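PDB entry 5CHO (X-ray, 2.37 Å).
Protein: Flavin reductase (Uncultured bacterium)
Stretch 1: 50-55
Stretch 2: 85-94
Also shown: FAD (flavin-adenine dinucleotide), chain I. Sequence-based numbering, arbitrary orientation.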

ATOM      1  N   VAL A  50      -4.579 -12.062  -0.719  1.00 25.34           N
ATOM      2  CA  VAL A  50      -4.920 -12.820  -1.912  1.00 27.41           C
ATOM      3  C   VAL A  50      -6.160 -12.207  -2.550  1.00 25.60           C
ATOM      4  O   VAL A  50      -7.224 -12.144  -1.937  1.00 26.72           O
ATOM      5  CB  VAL A  50      -5.169 -14.303  -1.604  1.00 28.85           C
ATOM      6  CG1 VAL A  50      -5.741 -15.006  -2.823  1.00 33.80           C
ATOM      7  CG2 VAL A  50      -3.876 -14.966  -1.175  1.00 28.76           C
ATOM      8  N   VAL A  51      -5.994 -11.745  -3.784  1.00 25.47           N
ATOM      9  CA  VAL A  51      -7.079 -11.190  -4.578  1.00 25.63           C
ATOM     10  C   VAL A  51      -7.721 -12.295  -5.408  1.00 30.34           C
ATOM     11  O   VAL A  51      -7.014 -13.064  -6.057  1.00 30.14           O
ATOM     12  CB  VAL A  51      -6.562 -10.066  -5.492  1.00 29.04           C
ATOM     13  CG1 VAL A  51      -7.659  -9.554  -6.403  1.00 30.27           C
ATOM     14  CG2 VAL A  51      -5.968  -8.942  -4.654  1.00 23.75           C
ATOM     15  N   THR A  52      -9.050 -12.388  -5.374  1.00 31.71           N
ATOM     16  CA  THR A  52      -9.760 -13.487  -6.031  1.00 29.60           C
ATOM     17  C   THR A  52     -10.978 -13.019  -6.827  1.00 34.46           C
ATOM     18  O   THR A  52     -11.552 -11.969  -6.537  1.00 31.48           O
ATOM     19  CB  THR A  52     -10.246 -14.526  -5.004  1.00 30.44           C
ATOM     20  OG1 THR A  52     -11.286 -13.959  -4.198  1.00 32.02           O
ATOM     21  CG2 THR A  52      -9.104 -14.973  -4.110  1.00 29.82           C
ATOM     22  N   VAL A  53     -11.366 -13.806  -7.828  1.00 30.44           N
ATOM     23  CA  VAL A  53     -12.655 -13.629  -8.490  1.00 31.38           C
ATOM     24  C   VAL A  53     -13.422 -14.947  -8.445  1.00 37.33           C
ATOM     25  O   VAL A  53     -12.824 -16.015  -8.307  1.00 37.74           O
ATOM     26  CB  VAL A  53     -12.516 -13.183  -9.959  1.00 33.84           C
ATOM     27  CG1 VAL A  53     -11.778 -11.853 -10.047  1.00 30.78           C
ATOM     28  CG2 VAL A  53     -11.799 -14.244 -10.775  1.00 34.14           C
ATOM     29  N   GLY A  54     -14.742 -14.868  -8.567  1.00 39.82           N
ATOM     30  CA  GLY A  54     -15.572 -16.053  -8.693  1.00 39.56           C
ATOM     31  C   GLY A  54     -15.969 -16.257 -10.142  1.00 38.55           C
ATOM     32  O   GLY A  54     -15.161 -16.057 -11.047  1.00 41.76           O
ATOM     33  N   GLY A  55     -17.217 -16.655 -10.367  1.00 50.20           N
ATOM     34  CA  GLY A  55     -17.705 -16.871 -11.719  1.00 46.61           C
ATOM     35  C   GLY A  55     -17.425 -18.254 -12.268  1.00 46.07           C
ATOM     36  O   GLY A  55     -17.288 -19.217 -11.517  1.00 49.67           O
TER
HETATM   37  PA  FAD I 201       0.058 -14.769 -14.183  1.00 31.01           P
HETATM   38  O1A FAD I 201      -0.743 -15.343 -15.316  1.00 34.63           O
HETATM   39  O2A FAD I 201       0.537 -15.843 -13.287  1.00 27.38           O
HETATM   40  O5B FAD I 201       1.346 -13.979 -14.765  1.00 30.03           O
HETATM   41  C5B FAD I 201       2.290 -13.442 -13.830  1.00 33.66           C
HETATM   42  C4B FAD I 201       3.611 -13.021 -14.572  1.00 41.00           C
HETATM   43  O4B FAD I 201       4.237 -14.077 -14.964  1.00 40.43           O
HETATM   44  C3B FAD I 201       3.273 -12.225 -15.827  1.00 42.83           C
HETATM   45  O3B FAD I 201       4.156 -11.169 -15.997  1.00 42.68           O
HETATM   46  C2B FAD I 201       3.406 -13.221 -16.978  1.00 41.54           C
HETATM   47  O2B FAD I 201       4.017 -12.540 -18.203  1.00 50.30           O
HETATM   48  C1B FAD I 201       4.217 -14.130 -16.567  1.00 40.09           C
HETATM   49  N9A FAD I 201       3.761 -15.405 -16.985  1.00 43.22           N
HETATM   50  C8A FAD I 201       3.065 -16.311 -16.256  1.00 41.41           C
HETATM   51  N7A FAD I 201       2.833 -17.391 -17.044  1.00 41.25           N
HETATM   52  C5A FAD I 201       3.384 -17.147 -18.260  1.00 53.77           C
HETATM   53  C6A FAD I 201       3.438 -17.894 -19.428  1.00 58.51           C
HETATM   54  N6A FAD I 201       2.950 -19.213 -19.803  1.00 47.77           N
HETATM   55  N1A FAD I 201       4.067 -17.399 -20.518  1.00 52.62           N
HETATM   56  C2A FAD I 201       4.649 -16.158 -20.478  1.00 54.39           C
HETATM   57  N3A FAD I 201       4.592 -15.413 -19.329  1.00 55.34           N
HETATM   58  C4A FAD I 201       3.959 -15.915 -18.222  1.00 48.90           C
HETATM   59  N1  FAD I 201       1.555  -9.108  -8.654  1.00 27.54           N
HETATM   60  C2  FAD I 201       0.773  -7.948  -9.081  1.00 26.17           C
HETATM   61  O2  FAD I 201       0.426  -7.835 -10.262  1.00 28.34           O
HETATM   62  N3  FAD I 201       0.410  -6.916  -8.116  1.00 29.05           N
HETATM   63  C4  FAD I 201       0.820  -7.049  -6.755  1.00 28.74           C
HETATM   64  O4  FAD I 201       0.528  -6.234  -5.998  1.00 27.36           O
HETATM   65  C4X FAD I 201       1.621  -8.241  -6.331  1.00 27.23           C
HETATM   66  N5  FAD I 201       2.045  -8.394  -4.973  1.00 23.93           N
HETATM   67  C5X FAD I 201       2.829  -9.583  -4.555  1.00 24.35           C
HETATM   68  C6  FAD I 201       3.249  -9.735  -3.200  1.00 24.89           C
HETATM   69  C7  FAD I 201       3.996 -10.858  -2.816  1.00 27.08           C
HETATM   70  C7M FAD I 201       4.275 -10.702  -1.290  1.00 19.88           C
HETATM   71  C8  FAD I 201       4.316 -11.823  -3.773  1.00 24.51           C
HETATM   72  C8M FAD I 201       5.148 -13.026  -3.216  1.00 21.15           C
HETATM   73  C9  FAD I 201       3.900 -11.669  -5.101  1.00 26.81           C
HETATM   74  C9A FAD I 201       3.159 -10.547  -5.501  1.00 23.30           C
HETATM   75  N10 FAD I 201       2.734 -10.404  -6.891  1.00 25.96           N
HETATM   76  C10 FAD I 201       1.965  -9.242  -7.293  1.00 24.24           C
HETATM   77  C1' FAD I 201       3.081 -11.426  -7.921  1.00 23.82           C
HETATM   78  C2' FAD I 201       1.831 -12.237  -8.315  1.00 22.46           C
HETATM   79  O2' FAD I 201       1.272 -12.803  -7.169  1.00 23.40           O
HETATM   80  C3' FAD I 201       2.256 -13.316  -9.282  1.00 22.29           C
HETATM   81  O3' FAD I 201       2.732 -12.723 -10.451  1.00 22.37           O
HETATM   82  C4' FAD I 201       1.076 -14.232  -9.623  1.00 25.43           C
HETATM   83  O4' FAD I 201       1.543 -15.346 -10.269  1.00 28.03           O
HETATM   84  C5' FAD I 201       0.087 -13.492 -10.548  1.00 25.24           C
HETATM   85  O5' FAD I 201      -1.001 -14.351 -10.868  1.00 29.13           O
HETATM   86  P   FAD I 201      -1.832 -14.100 -12.234  1.00 22.57           P
HETATM   87  O1P FAD I 201      -2.552 -15.366 -12.616  1.00 32.30           O
HETATM   88  O2P FAD I 201      -2.828 -12.950 -12.039  1.00 31.44           O
HETATM   89  O3P FAD I 201      -0.809 -13.720 -13.363  1.00 25.89           O
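Stretch 2, residues 85-94: AMHGSLLEVG

Val 53 forms the centre of the contact between the two stretches. Its CA-to-CB bond points toward stretch 2, and with chi1 in the m rotamer (-60°) its methyl groups meet one face of a helix that runs through to Val 93. CG1 of Val 53 lies 3.8 Å from SD of Met 86 and also 3.8 Å from CD2 of Leu 90, so this one methyl packs against residues a helical turn apart. CG2 of Val 53 approaches CB of Ser 89 at 3.9 Å, and CB of Val 53 is 4.3 Å from CG2 of Val 93. The four helical partners follow the i, i+3, i+4, i+7 spacing expected when a single face of a helix is laid against a strand.

The strand, residues 50-53 in this stretch, continues from earlier in the chain, and the helix runs across it with an angle of 47° between their N-to-C directions. The axes approach to 8.9 Å, and the closest pair of CA atoms is that of Val 53 and Leu 90, 6.9 Å apart; the CA atoms of Thr 52 and Met 86 are 8.1 Å apart. The alternation of the extended chain selects the strand residues that take part: Val 51 and Val 53 point toward the helix, whereas Thr 52 points away and its OG1 is hydrogen-bonded elsewhere in the structure.

Val 51 extends the apolar patch, its CG1 lying 4.3 Å from CD2 of Leu 90. The CA-to-CB bond of Leu 90 is directed sideways, but the end of its side chain comes nearer and reaches both valines. Met 86, with chi angles t, p, p, folds its thioether over the strand backbone, so that CE sits 3.3 Å from O of Val 51 and 4.0 Å from CA of Thr 52.

Beyond the strand the contact thins out at Gly 54, whose O is 4.2 Å from CG2 of Val 93. No hydrogen bond joins the stretches; the 307 Å² they bury, both sides summed, rests on packing. Helical hydrogen bonds such as Leu 90 N to Met 86 O (2.8 Å) and Val 93 N to Ser 89 O (2.8 Å) hold the contacting face in register, and the chain leaves helical geometry at Gly 94, with positive phi. At the other end of stretch 2, the backbone turns to the FAD pyrophosphate: Met 86 N donates to FAD O2P at 2.9 Å and Ala 85 N to FAD O3P at 3.1 Å.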

ATOM      1  N   ALA A  85      -2.835 -12.757 -15.496  1.00 24.19           N
ATOM      2  CA  ALA A  85      -4.151 -13.283 -15.823  1.00 29.63           C
ATOM      3  C   ALA A  85      -5.256 -12.592 -15.027  1.00 32.98           C
ATOM      4  O   ALA A  85      -6.368 -12.412 -15.529  1.00 34.92           O
ATOM      5  CB  ALA A  85      -4.185 -14.787 -15.588  1.00 27.60           C
ATOM      6  N   MET A  86      -4.965 -12.219 -13.785  1.00 28.92           N
ATOM      7  CA  MET A  86      -5.977 -11.590 -12.943  1.00 31.02           C
ATOM      8  C   MET A  86      -6.401 -10.238 -13.512  1.00 29.33           C
ATOM      9  O   MET A  86      -7.523  -9.795 -13.290  1.00 32.15           O
ATOM     10  CB  MET A  86      -5.473 -11.421 -11.505  1.00 26.45           C
ATOM     11  CG  MET A  86      -6.539 -10.892 -10.555  1.00 28.60           C
ATOM     12  SD  MET A  86      -7.979 -11.975 -10.454  1.00 35.85           S
ATOM     13  CE  MET A  86      -7.417 -13.220  -9.304  1.00 27.97           C
ATOM     14  N   HIS A  87      -5.498  -9.595 -14.246  1.00 26.68           N
ATOM     15  CA  HIS A  87      -5.802  -8.331 -14.913  1.00 31.08           C
ATOM     16  C   HIS A  87      -7.039  -8.508 -15.796  1.00 35.20           C
ATOM     17  O   HIS A  87      -7.958  -7.685 -15.781  1.00 34.60           O
ATOM     18  CB  HIS A  87      -4.598  -7.861 -15.733  1.00 26.24           C
ATOM     19  CG  HIS A  87      -4.721  -6.460 -16.259  1.00 30.21           C
ATOM     20  ND1 HIS A  87      -5.568  -6.118 -17.284  1.00 34.67           N
ATOM     21  CD2 HIS A  87      -4.085  -5.322 -15.891  1.00 34.25           C
ATOM     22  CE1 HIS A  87      -5.449  -4.821 -17.536  1.00 29.67           C
ATOM     23  NE2 HIS A  87      -4.559  -4.320 -16.706  1.00 36.54           N
ATOM     24  N   GLY A  88      -7.053  -9.591 -16.564  1.00 30.37           N
ATOM     25  CA  GLY A  88      -8.196  -9.914 -17.399  1.00 32.68           C
ATOM     26  C   GLY A  88      -9.415 -10.375 -16.616  1.00 33.38           C
ATOM     27  O   GLY A  88     -10.535  -9.959 -16.915  1.00 44.33           O
ATOM     28  N   SER A  89      -9.200 -11.232 -15.618  1.00 29.38           N
ATOM     29  CA  SER A  89     -10.293 -11.741 -14.786  1.00 34.56           C
ATOM     30  C   SER A  89     -11.039 -10.621 -14.064  1.00 34.46           C
ATOM     31  O   SER A  89     -12.266 -10.647 -13.944  1.00 39.20           O
ATOM     32  CB  SER A  89      -9.773 -12.755 -13.760  1.00 30.99           C
ATOM     33  OG  SER A  89      -8.926 -13.720 -14.355  1.00 30.22           O
ATOM     34  N   LEU A  90     -10.293  -9.639 -13.572  1.00 33.38           N
ATOM     35  CA  LEU A  90     -10.904  -8.546 -12.825  1.00 38.92           C
ATOM     36  C   LEU A  90     -11.812  -7.753 -13.765  1.00 31.34           C
ATOM     37  O   LEU A  90     -12.957  -7.453 -13.428  1.00 38.92           O
ATOM     38  CB  LEU A  90      -9.832  -7.649 -12.191  1.00 29.83           C
ATOM     39  CG  LEU A  90      -9.090  -8.320 -11.028  1.00 30.76           C
ATOM     40  CD1 LEU A  90      -7.845  -7.535 -10.635  1.00 27.97           C
ATOM     41  CD2 LEU A  90     -10.000  -8.497  -9.819  1.00 27.25           C
ATOM     42  N   LEU A  91     -11.293  -7.415 -14.942  1.00 33.20           N
ATOM     43  CA  LEU A  91     -12.085  -6.734 -15.962  1.00 40.69           C
ATOM     44  C   LEU A  91     -13.275  -7.558 -16.462  1.00 41.35           C
ATOM     45  O   LEU A  91     -14.368  -7.022 -16.649  1.00 45.20           O
ATOM     46  CB  LEU A  91     -11.202  -6.346 -17.152  1.00 34.32           C
ATOM     47  CG  LEU A  91     -10.126  -5.288 -16.885  1.00 36.50           C
ATOM     48  CD1 LEU A  91      -9.287  -4.987 -18.132  1.00 30.85           C
ATOM     49  CD2 LEU A  91     -10.759  -4.014 -16.331  1.00 34.47           C
ATOM     50  N   GLU A  92     -13.067  -8.854 -16.680  1.00 38.86           N
ATOM     51  CA  GLU A  92     -14.130  -9.718 -17.187  1.00 41.99           C
ATOM     52  C   GLU A  92     -15.255  -9.886 -16.168  1.00 43.18           C
ATOM     53  O   GLU A  92     -16.431  -9.776 -16.515  1.00 49.41           O
ATOM     54  CB  GLU A  92     -13.569 -11.090 -17.591  1.00 48.15           C
ATOM     55  CG  GLU A  92     -14.530 -11.946 -18.420  1.00 61.99           C
ATOM     56  CD  GLU A  92     -13.924 -13.277 -18.839  1.00 77.02           C
ATOM     57  OE1 GLU A  92     -12.696 -13.451 -18.690  1.00 78.90           O
ATOM     58  OE2 GLU A  92     -14.678 -14.150 -19.318  1.00 75.90           O
ATOM     59  N   VAL A  93     -14.897 -10.162 -14.918  1.00 41.22           N
ATOM     60  CA  VAL A  93     -15.885 -10.507 -13.892  1.00 40.79           C
ATOM     61  C   VAL A  93     -16.480  -9.277 -13.185  1.00 40.25           C
ATOM     62  O   VAL A  93     -17.607  -9.318 -12.687  1.00 41.03           O
ATOM     63  CB  VAL A  93     -15.266 -11.460 -12.856  1.00 38.92           C
ATOM     64  CG1 VAL A  93     -16.274 -11.805 -11.774  1.00 34.33           C
ATOM     65  CG2 VAL A  93     -14.778 -12.717 -13.553  1.00 37.96           C
ATOM     66  N   GLY A  94     -15.724  -8.185 -13.147  1.00 37.31           N
ATOM     67  CA  GLY A  94     -16.205  -6.936 -12.573  1.00 36.78           C
ATOM     68  C   GLY A  94     -16.397  -6.881 -11.063  1.00 37.98           C
ATOM     69  O   GLY A  94     -16.818  -5.851 -10.533  1.00 38.18           O
TER